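Local coordinates for protein Poly(A) ribonuclease pop2 (Schizosaccharomyces pombe, PDB 2P51) that removes poly(A) tails from mRNA as a metal-dependent 3'-exoribonuclease, the catalytic component of the CCR4-NOT complex, at residues Val48-Glu53 / Tyr171-Leu176; Ile85-Leu90 / Gln235-Ser240; Trp164-Ser169 / Asn203-Tyr208. All coordinates share one frame; numbering follows the deposited sequence.

Contact 1 of 3, residues Val48-Glu53 / Tyr171-Leu176. With MG (magnesium ion), chain C; MG (magnesium ion), chain B.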
loop_
_atom_site.group_PDB
_atom_site.type_symbol
_atom_site.label_atom_id
_atom_site.label_comp_id
_atom_site.label_asym_id
_atom_site.label_seq_id
_atom_site.Cartn_x
_atom_site.Cartn_y
_atom_site.Cartn_z
ATOM N N VAL A 48 1.474 10.534 -0.675
ATOM C CA VAL A 48 1.138 9.303 -1.403
ATOM C C VAL A 48 0.456 8.302 -0.473
ATOM O O VAL A 48 1.113 7.917 0.526
ATOM C CB VAL A 48 2.412 8.661 -1.939
ATOM C CG1 VAL A 48 2.061 7.360 -2.679
ATOM C CG2 VAL A 48 3.208 9.598 -2.861
ATOM N N SER A 49 -0.764 7.886 -0.765
ATOM C CA SER A 49 -1.469 6.873 0.053
ATOM C C SER A 49 -1.386 5.541 -0.662
ATOM O O SER A 49 -1.535 5.564 -1.912
ATOM C CB SER A 49 -2.935 7.267 0.317
ATOM O OG SER A 49 -2.912 8.516 1.041
ATOM N N MET A 50 -1.169 4.452 0.093
ATOM C CA MET A 50 -0.830 3.191 -0.577
ATOM C C MET A 50 -1.564 2.027 0.058
ATOM O O MET A 50 -1.811 2.007 1.279
ATOM C CB MET A 50 0.697 2.974 -0.515
ATOM C CG MET A 50 1.246 1.699 -1.096
ATOM S SD MET A 50 1.218 0.311 0.084
ATOM C CE MET A 50 2.637 0.785 1.104
ATOM N N ASP A 51 -1.858 1.074 -0.843
ATOM C CA ASP A 51 -2.362 -0.233 -0.432
ATOM C C ASP A 51 -1.810 -1.298 -1.379
ATOM O O ASP A 51 -1.380 -0.893 -2.498
ATOM C CB ASP A 51 -3.901 -0.318 -0.449
ATOM C CG ASP A 51 -4.439 -1.605 0.169
ATOM O OD1 ASP A 51 -3.800 -2.104 1.130
ATOM O OD2 ASP A 51 -5.485 -2.060 -0.333
ATOM N N THR A 52 -1.850 -2.577 -0.990
ATOM C CA THR A 52 -1.477 -3.607 -1.953
ATOM C C THR A 52 -2.492 -4.754 -1.863
ATOM O O THR A 52 -3.175 -4.912 -0.858
ATOM C CB THR A 52 -0.086 -4.253 -1.724
ATOM O OG1 THR A 52 -0.137 -5.119 -0.592
ATOM C CG2 THR A 52 1.001 -3.168 -1.509
ATOM N N GLU A 53 -2.629 -5.529 -2.938
ATOM C CA GLU A 53 -3.364 -6.777 -2.847
ATOM C C GLU A 53 -2.343 -7.909 -3.126
ATOM O O GLU A 53 -1.433 -7.758 -3.963
ATOM C CB GLU A 53 -4.527 -6.863 -3.827
ATOM C CG GLU A 53 -5.549 -5.738 -3.763
ATOM C CD GLU A 53 -6.200 -5.561 -2.421
ATOM O OE1 GLU A 53 -6.472 -6.536 -1.712
ATOM O OE2 GLU A 53 -6.453 -4.374 -2.045
ATOM N N TYR A 171 2.361 -5.761 5.877
ATOM C CA TYR A 171 2.476 -6.493 4.615
ATOM C C TYR A 171 2.614 -5.550 3.434
ATOM O O TYR A 171 3.428 -5.843 2.538
ATOM C CB TYR A 171 1.259 -7.432 4.366
ATOM C CG TYR A 171 1.326 -8.735 5.128
ATOM C CD1 TYR A 171 1.099 -8.789 6.517
ATOM C CD2 TYR A 171 1.578 -9.957 4.482
ATOM C CE1 TYR A 171 1.144 -9.994 7.222
ATOM C CE2 TYR A 171 1.619 -11.144 5.210
ATOM C CZ TYR A 171 1.408 -11.188 6.560
ATOM O OH TYR A 171 1.454 -12.376 7.275
ATOM N N ASP A 172 1.830 -4.487 3.391
ATOM C CA ASP A 172 1.827 -3.574 2.260
ATOM C C ASP A 172 3.216 -2.971 2.045
ATOM O O ASP A 172 3.777 -2.954 0.923
ATOM C CB ASP A 172 0.761 -2.514 2.496
ATOM C CG ASP A 172 -0.661 -2.974 2.412
ATOM O OD1 ASP A 172 -0.856 -4.048 1.772
ATOM O OD2 ASP A 172 -1.602 -2.373 2.980
ATOM N N PHE A 173 3.820 -2.480 3.150
ATOM C CA PHE A 173 5.173 -1.907 3.030
ATOM C C PHE A 173 6.178 -3.019 2.705
ATOM O O PHE A 173 7.136 -2.786 1.937
ATOM C CB PHE A 173 5.629 -1.214 4.313
ATOM C CG PHE A 173 5.380 0.271 4.399
ATOM C CD1 PHE A 173 5.721 1.116 3.352
ATOM C CD2 PHE A 173 4.799 0.821 5.516
ATOM C CE1 PHE A 173 5.513 2.508 3.356
ATOM C CE2 PHE A 173 4.606 2.190 5.550
ATOM C CZ PHE A 173 4.934 3.039 4.511
ATOM N N ALA A 174 6.037 -4.214 3.278
ATOM C CA ALA A 174 6.972 -5.307 2.984
ATOM C C ALA A 174 6.934 -5.619 1.492
ATOM O O ALA A 174 7.996 -5.880 0.873
ATOM C CB ALA A 174 6.707 -6.532 3.838
ATOM N N TYR A 175 5.743 -5.605 0.872
ATOM C CA TYR A 175 5.690 -5.925 -0.573
ATOM C C TYR A 175 6.403 -4.858 -1.389
ATOM O O TYR A 175 7.033 -5.223 -2.393
ATOM C CB TYR A 175 4.235 -6.070 -1.030
ATOM C CG TYR A 175 3.800 -7.530 -0.907
ATOM C CD1 TYR A 175 2.904 -7.999 0.029
ATOM C CD2 TYR A 175 4.373 -8.422 -1.800
ATOM C CE1 TYR A 175 2.526 -9.348 0.112
ATOM C CE2 TYR A 175 4.027 -9.744 -1.725
ATOM C CZ TYR A 175 3.120 -10.214 -0.786
ATOM O OH TYR A 175 2.831 -11.551 -0.785
ATOM N N LEU A 176 6.326 -3.600 -0.977
ATOM C CA LEU A 176 7.020 -2.579 -1.752
ATOM C C LEU A 176 8.522 -2.724 -1.528
ATOM O O LEU A 176 9.313 -2.571 -2.481
ATOM C CB LEU A 176 6.579 -1.137 -1.449
ATOM C CG LEU A 176 5.439 -0.642 -2.374
ATOM C CD1 LEU A 176 4.149 -1.388 -2.053
ATOM C CD2 LEU A 176 5.293 0.864 -2.270
HETATM MG MG MG C . -6.854 -3.615 -0.134
HETATM MG MG MG B . -3.680 -2.801 3.053
HETATM O O HOH W 1 -1.274 0.382 3.633
HETATM O O HOH W 2 -5.352 -4.872 0.697
HETATM O O HOH W 3 -3.280 -4.757 2.522
HETATM O O HOH W 4 -4.083 -0.964 3.898
HETATM O O HOH W 5 -5.627 -3.272 2.969
HETATM O O HOH W 6 -3.574 -3.393 5.097
#

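Contact 2 of 3, residues Ile85-Leu90 / Gln235-Ser240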
loop_
_atom_site.group_PDB
_atom_site.type_symbol
_atom_site.label_atom_id
_atom_site.label_comp_id
_atom_site.label_asym_id
_atom_site.label_seq_id
_atom_site.Cartn_x
_atom_site.Cartn_y
_atom_site.Cartn_z
ATOM N N ILE A 85 3.132 -10.432 -5.266
ATOM C CA ILE A 85 2.231 -9.276 -5.279
ATOM C C ILE A 85 1.270 -9.305 -6.465
ATOM O O ILE A 85 1.671 -9.762 -7.531
ATOM C CB ILE A 85 3.077 -7.984 -5.296
ATOM C CG1 ILE A 85 2.273 -6.725 -5.020
ATOM C CG2 ILE A 85 3.857 -7.822 -6.621
ATOM C CD1 ILE A 85 1.583 -6.615 -3.721
ATOM N N ILE A 86 0.045 -8.798 -6.216
ATOM C CA ILE A 86 -0.969 -8.780 -7.284
ATOM C C ILE A 86 -1.315 -7.353 -7.671
ATOM O O ILE A 86 -1.470 -7.080 -8.889
ATOM C CB ILE A 86 -2.209 -9.623 -6.864
ATOM C CG1 ILE A 86 -1.848 -11.116 -6.782
ATOM C CG2 ILE A 86 -3.379 -9.420 -7.808
ATOM C CD1 ILE A 86 -2.901 -12.007 -6.108
ATOM N N GLN A 87 -1.434 -6.431 -6.742
ATOM C CA GLN A 87 -1.708 -5.066 -7.120
ATOM C C GLN A 87 -1.033 -4.098 -6.125
ATOM O O GLN A 87 -0.930 -4.432 -4.946
ATOM C CB GLN A 87 -3.181 -4.617 -7.060
ATOM C CG GLN A 87 -4.105 -5.107 -8.123
ATOM C CD GLN A 87 -5.525 -4.614 -7.961
ATOM O OE1 GLN A 87 -6.007 -4.507 -6.800
ATOM N NE2 GLN A 87 -6.210 -4.362 -9.041
ATOM N N ILE A 88 -0.644 -2.934 -6.596
ATOM C CA ILE A 88 -0.262 -1.830 -5.711
ATOM C C ILE A 88 -1.111 -0.628 -6.076
ATOM O O ILE A 88 -1.204 -0.319 -7.271
ATOM C CB ILE A 88 1.222 -1.423 -5.814
ATOM C CG1 ILE A 88 2.150 -2.560 -5.375
ATOM C CG2 ILE A 88 1.494 -0.134 -5.039
ATOM C CD1 ILE A 88 3.632 -2.359 -5.576
ATOM N N GLY A 89 -1.676 0.043 -5.098
ATOM C CA GLY A 89 -2.461 1.274 -5.316
ATOM C C GLY A 89 -1.712 2.479 -4.781
ATOM O O GLY A 89 -1.223 2.400 -3.635
ATOM N N LEU A 90 -1.571 3.519 -5.615
ATOM C CA LEU A 90 -0.949 4.748 -5.174
ATOM C C LEU A 90 -1.895 5.927 -5.464
ATOM O O LEU A 90 -2.189 6.186 -6.624
ATOM C CB LEU A 90 0.386 4.993 -5.878
ATOM C CG LEU A 90 1.495 3.953 -5.771
ATOM C CD1 LEU A 90 2.717 4.370 -6.580
ATOM C CD2 LEU A 90 1.863 3.710 -4.305
ATOM N N GLN A 235 -14.232 -1.960 -3.400
ATOM C CA GLN A 235 -13.554 -2.412 -2.187
ATOM C C GLN A 235 -12.685 -3.633 -2.502
ATOM O O GLN A 235 -12.997 -4.522 -3.305
ATOM C CB GLN A 235 -14.604 -2.718 -1.129
ATOM C CG GLN A 235 -14.087 -3.142 0.230
ATOM C CD GLN A 235 -15.134 -3.091 1.319
ATOM O OE1 GLN A 235 -14.764 -3.292 2.491
ATOM N NE2 GLN A 235 -16.409 -2.868 1.053
ATOM N N HIS A 236 -11.527 -3.682 -1.825
ATOM C CA HIS A 236 -10.628 -4.815 -1.933
ATOM C C HIS A 236 -9.991 -4.817 -3.309
ATOM O O HIS A 236 -9.589 -5.886 -3.782
ATOM C CB HIS A 236 -11.375 -6.125 -1.571
ATOM C CG HIS A 236 -10.405 -7.136 -1.069
ATOM N ND1 HIS A 236 -10.234 -7.368 0.284
ATOM C CD2 HIS A 236 -9.540 -7.950 -1.727
ATOM C CE1 HIS A 236 -9.293 -8.297 0.448
ATOM N NE2 HIS A 236 -8.858 -8.685 -0.764
ATOM N N GLN A 237 -9.845 -3.627 -3.906
ATOM C CA GLN A 237 -8.928 -3.419 -5.015
ATOM C C GLN A 237 -7.964 -2.310 -4.582
ATOM O O GLN A 237 -8.445 -1.372 -3.930
ATOM C CB GLN A 237 -9.589 -3.117 -6.372
ATOM C CG GLN A 237 -10.220 -4.434 -6.915
ATOM C CD GLN A 237 -10.313 -4.452 -8.418
ATOM O OE1 GLN A 237 -9.370 -4.193 -9.158
ATOM N NE2 GLN A 237 -11.508 -4.732 -8.982
ATOM N N ALA A 238 -6.677 -2.441 -4.896
ATOM C CA ALA A 238 -5.705 -1.573 -4.198
ATOM C C ALA A 238 -5.867 -0.111 -4.569
ATOM O O ALA A 238 -5.605 0.754 -3.726
ATOM C CB ALA A 238 -4.287 -2.017 -4.427
ATOM N N GLY A 239 -6.253 0.225 -5.794
ATOM C CA GLY A 239 -6.435 1.601 -6.203
ATOM C C GLY A 239 -7.477 2.281 -5.359
ATOM O O GLY A 239 -7.251 3.343 -4.738
ATOM N N SER A 240 -8.653 1.692 -5.260
ATOM C CA SER A 240 -9.769 2.227 -4.490
ATOM C C SER A 240 -9.433 2.238 -3.011
ATOM O O SER A 240 -9.707 3.232 -2.310
ATOM C CB SER A 240 -10.999 1.347 -4.771
ATOM O OG SER A 240 -12.089 1.809 -3.988
#

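Contact 3 of 3, residues Trp164-Ser169 / Asn203-Tyr208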
loop_
_atom_site.group_PDB
_atom_site.type_symbol
_atom_site.label_atom_id
_atom_site.label_comp_id
_atom_site.label_asym_id
_atom_site.label_seq_id
_atom_site.Cartn_x
_atom_site.Cartn_y
_atom_site.Cartn_z
ATOM N N TRP A 164 4.234 9.237 3.011
ATOM C CA TRP A 164 3.467 8.038 2.657
ATOM C C TRP A 164 2.415 7.741 3.717
ATOM O O TRP A 164 2.700 7.819 4.928
ATOM C CB TRP A 164 4.395 6.819 2.528
ATOM C CG TRP A 164 5.171 6.857 1.237
ATOM C CD1 TRP A 164 6.205 7.710 0.926
ATOM C CD2 TRP A 164 4.963 6.014 0.089
ATOM N NE1 TRP A 164 6.646 7.431 -0.362
ATOM C CE2 TRP A 164 5.905 6.396 -0.900
ATOM C CE3 TRP A 164 4.061 4.956 -0.217
ATOM C CZ2 TRP A 164 5.983 5.773 -2.160
ATOM C CZ3 TRP A 164 4.161 4.365 -1.463
ATOM C CH2 TRP A 164 5.100 4.756 -2.434
ATOM N N ILE A 165 1.203 7.440 3.285
ATOM C CA ILE A 165 0.055 7.153 4.157
ATOM C C ILE A 165 -0.401 5.738 3.912
ATOM O O ILE A 165 -0.573 5.348 2.759
ATOM C CB ILE A 165 -1.100 8.121 3.873
ATOM C CG1 ILE A 165 -0.667 9.568 3.869
ATOM C CG2 ILE A 165 -2.255 7.850 4.868
ATOM C CD1 ILE A 165 -0.044 10.007 5.195
ATOM N N THR A 166 -0.584 4.961 5.002
ATOM C CA THR A 166 -0.916 3.538 4.852
ATOM C C THR A 166 -1.947 3.184 5.900
ATOM O O THR A 166 -2.333 4.026 6.715
ATOM C CB THR A 166 0.348 2.665 5.017
ATOM O OG1 THR A 166 0.865 2.917 6.339
ATOM C CG2 THR A 166 1.430 3.025 3.966
ATOM N N PHE A 167 -2.391 1.913 5.859
ATOM C CA PHE A 167 -3.324 1.444 6.894
ATOM C C PHE A 167 -2.949 -0.005 7.213
ATOM O O PHE A 167 -3.034 -0.872 6.300
ATOM C CB PHE A 167 -4.776 1.560 6.407
ATOM C CG PHE A 167 -5.788 1.100 7.454
ATOM C CD1 PHE A 167 -6.333 2.022 8.326
ATOM C CD2 PHE A 167 -6.187 -0.251 7.525
ATOM C CE1 PHE A 167 -7.253 1.661 9.311
ATOM C CE2 PHE A 167 -7.048 -0.642 8.534
ATOM C CZ PHE A 167 -7.565 0.307 9.405
ATOM N N HIS A 168 -2.583 -0.299 8.457
ATOM C CA HIS A 168 -2.246 -1.663 8.909
ATOM C C HIS A 168 -1.215 -2.247 7.952
ATOM O O HIS A 168 -1.421 -3.235 7.221
ATOM C CB HIS A 168 -3.514 -2.513 8.987
ATOM C CG HIS A 168 -3.425 -3.686 9.911
ATOM N ND1 HIS A 168 -2.250 -4.343 10.216
ATOM C CD2 HIS A 168 -4.401 -4.330 10.613
ATOM C CE1 HIS A 168 -2.512 -5.333 11.063
ATOM N NE2 HIS A 168 -3.829 -5.348 11.316
ATOM N N SER A 169 -0.089 -1.559 7.930
ATOM C CA SER A 169 0.775 -1.487 6.779
ATOM C C SER A 169 1.903 -2.512 6.704
ATOM O O SER A 169 2.678 -2.412 5.754
ATOM C CB SER A 169 1.465 -0.081 6.730
ATOM O OG SER A 169 2.255 -0.009 7.934
ATOM N N ASN A 203 6.376 8.577 7.044
ATOM C CA ASN A 203 5.169 7.772 6.754
ATOM C C ASN A 203 4.290 7.759 8.001
ATOM O O ASN A 203 4.774 7.959 9.142
ATOM C CB ASN A 203 5.591 6.400 6.243
ATOM C CG ASN A 203 6.294 5.519 7.232
ATOM O OD1 ASN A 203 5.654 5.018 8.171
ATOM N ND2 ASN A 203 7.581 5.231 7.129
ATOM N N TYR A 204 3.009 7.537 7.751
ATOM C CA TYR A 204 2.013 7.368 8.825
ATOM C C TYR A 204 1.183 6.114 8.545
ATOM O O TYR A 204 0.845 5.900 7.354
ATOM C CB TYR A 204 1.066 8.565 8.949
ATOM C CG TYR A 204 1.754 9.863 9.321
ATOM C CD1 TYR A 204 2.154 10.110 10.631
ATOM C CD2 TYR A 204 1.986 10.824 8.362
ATOM C CE1 TYR A 204 2.781 11.290 10.981
ATOM C CE2 TYR A 204 2.611 12.001 8.707
ATOM C CZ TYR A 204 3.006 12.235 10.003
ATOM O OH TYR A 204 3.636 13.440 10.309
ATOM N N ASP A 205 0.906 5.373 9.597
ATOM C CA ASP A 205 0.020 4.211 9.506
ATOM C C ASP A 205 -1.279 4.597 10.204
ATOM O O ASP A 205 -1.281 4.728 11.437
ATOM C CB ASP A 205 0.680 2.978 10.122
ATOM C CG ASP A 205 -0.172 1.730 9.999
ATOM O OD1 ASP A 205 -1.436 1.843 9.869
ATOM O OD2 ASP A 205 0.372 0.605 10.043
ATOM N N ILE A 206 -2.349 4.766 9.446
ATOM C CA ILE A 206 -3.632 5.212 10.028
ATOM C C ILE A 206 -4.138 4.205 11.067
ATOM O O ILE A 206 -4.838 4.626 11.984
ATOM C CB ILE A 206 -4.676 5.410 8.913
ATOM C CG1 ILE A 206 -4.304 6.571 7.987
ATOM C CG2 ILE A 206 -6.103 5.582 9.445
ATOM C CD1 ILE A 206 -5.205 6.626 6.746
ATOM N N LYS A 207 -3.823 2.911 10.902
ATOM C CA LYS A 207 -4.253 1.944 11.917
ATOM C C LYS A 207 -3.532 2.171 13.240
ATOM O O LYS A 207 -4.113 2.057 14.339
ATOM C CB LYS A 207 -3.967 0.499 11.482
ATOM C CG LYS A 207 -4.453 -0.555 12.498
ATOM C CD LYS A 207 -5.930 -0.830 12.449
ATOM C CE LYS A 207 -6.298 -1.850 13.550
ATOM N NZ LYS A 207 -7.786 -1.869 13.687
ATOM N N TYR A 208 -2.237 2.471 13.141
ATOM C CA TYR A 208 -1.523 2.814 14.354
ATOM C C TYR A 208 -2.156 4.053 14.998
ATOM O O TYR A 208 -2.389 4.133 16.196
ATOM C CB TYR A 208 -0.031 3.087 14.045
ATOM C CG TYR A 208 0.712 3.630 15.258
ATOM C CD1 TYR A 208 1.175 2.731 16.229
ATOM C CD2 TYR A 208 0.962 5.003 15.455
ATOM C CE1 TYR A 208 1.851 3.218 17.334
ATOM C CE2 TYR A 208 1.634 5.476 16.569
ATOM C CZ TYR A 208 2.077 4.564 17.508
ATOM O OH TYR A 208 2.749 4.985 18.624
HETATM O O HOH W 7 2.935 4.885 6.352
#

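Contact 1 of 3, residues Val48-Glu53 / Tyr171-Leu176
The side chain of Met50 lies against helix 170-181, its sulphur against Asp172 and Leu176. Met50 SD is 3.7 Å from Asp172 CB. The chain bends at both chi2 and chi3, and CE comes obliquely to the Phe173 ring, 3.8 Å from its CD1, as an off-centre CH-pi contact. Two residues on, Thr52 meets the same helix with both branches. Thr52 OG1 donates to Asp172 OD1 at 2.7 Å, on the anti side of the carboxylate and 29° out of its plane. OG1 sits between the backbone N and the carbonyl carbon (chi1 73°). Thr52 CG2 lies beside the backbone N and packs 3.7 Å from Leu176 CD1. An alanine in place of Thr52 would probably cost Asp172 OD1 its short hydroxyl bond, leaving the weak bond from the backbone N and that of water 3, and open a gap beside Leu176. Asp172 OD2 binds one magnesium ion at 2.1 Å. Asp51 OD1 binds the same ion, and the two carboxylate planes stand 80° apart. Asp51 OD2 reaches the second magnesium with Glu53 OE2, and Asp241 completes the protein ligands there. Asp51 thus bridges the two metals. The shared cation probably offsets the repulsion between Asp51 and Asp172. The contact forms most of the two-metal centre of a DEDD nuclease, and Thr52 probably helps orient Asp172 from the second shell.

Contact 2 of 3, residues Ile85-Leu90 / Gln235-Ser240
Ala238 CB presses on the backbone of strand 87-93, 3.4 Å from Gly89 N. This is the tight part of the contact. Gly89 CA and Gly239 CA are only 4.1 Å apart, and Gly89 CA also makes a CA-H...O contact to Ala238 O at 3.6 Å. A side chain on Gly89 would run into Ala238 O and Gly239 N. Gln87 borders this packed patch. Its chain is extended beyond CG, and its amide serves both residues at the beginning of the helix. Gln87 OE1 accepts from Ala238 N at 2.9 Å in a nearly straight bond (172°), with the donor above the carbonyl plane. Gln87 NE2 gives to Gln237 OE1 at 3.2 Å, the two amide planes 33° apart, and has a second partner in Asn109 OD1. The contact is looser at Gln237, the N-cap residue, which is partly exposed. It meets Gln87 mainly through its amide end, whose NE2 is hydrogen-bonded to Ser130 O. Gln87 also belongs to a classic beta bulge, in which Ile86 and Gln87 both face Glu53. Ala238 lies about 5 Å from a bound magnesium ion, measured from its side chain. The start of helix 238-257 packs on the central sheet, as in the RNase H-like fold of DEDD nucleases, and this helix carries the metal ligand Asp241.

Contact 3 of 3, residues Trp164-Ser169 / Asn203-Tyr208
Strands 163-166 and 203-205 form a parallel pair at one border of the central sheet, with 203-205 as the outermost strand. Their axes run 4.7 Å apart. Tyr204 N donates to Trp164 O, and Thr166 N to Tyr204 O. The ladder continues past the strand end, where Ile206 N, in the first turn of helix 206-213, gives to Thr166 O at 2.8 Å. On one face of the sheet Ile165 CD1 meets the edge of the Tyr204 ring, 3.8 Å from CD2, while Ile165 CG2 packs against Ile206 CD1. Phe249 of helix 238-257 packs on both isoleucines.

Asp205 joins the strand end to the loop that follows Thr166. Its CG is anti to the backbone N (chi1 -177°), on the side of that loop, and both carboxylate oxygens bond to it. Asp205 OD1 takes His168 N at 2.8 Å on the syn side and Lys207 N on the anti side, from opposite faces of the carboxylate plane. Asp205 is the N-cap residue of helix 206-213, and the bond from Lys207 N is a capping bond. Asp205 OD2 accepts Ser169 OG at 2.9 Å and Ser169 N, both from above the same face, and Tyr270 N adds another bond to it. These donors fix the rotation of the carboxylate, and the helix start would probably help stabilise its negative charge.

Beyond the cap, Lys207 CB sits over the centre of the Phe167 ring, 4.0 Å above its plane. Ile206 CG2 lies at the ring edge, in plane. Lys207 also runs beside His168, the two pointing the same way, and makes a cation-pi contact with Tyr270. The arrangement is a parallel edge-strand pair of the RNase H-like sheet, closed by an aspartate N-cap whose carboxylate also holds the neighbouring loop.

How the contacts relate
All three contacts reach one mixed sheet. Strand 47-53 of contact 1 runs between strand 87-93 of contact 2 and strand 163-166 of contact 3. Asp51 O and Gly89 N, 2.8 Å apart, probably bond contacts 1 and 2. Val48 O and Ile165 N, also 2.8 Å apart, probably do the same for contacts 1 and 3. The centre of contact 1 lies about 9 Å from that of contact 2 and about 10 Å from that of contact 3. Contacts 2 and 3 flank the metal site. The former ends just before the ligand Asp241, and the latter leads through Ser169 into helix 170-181, which carries Asp172.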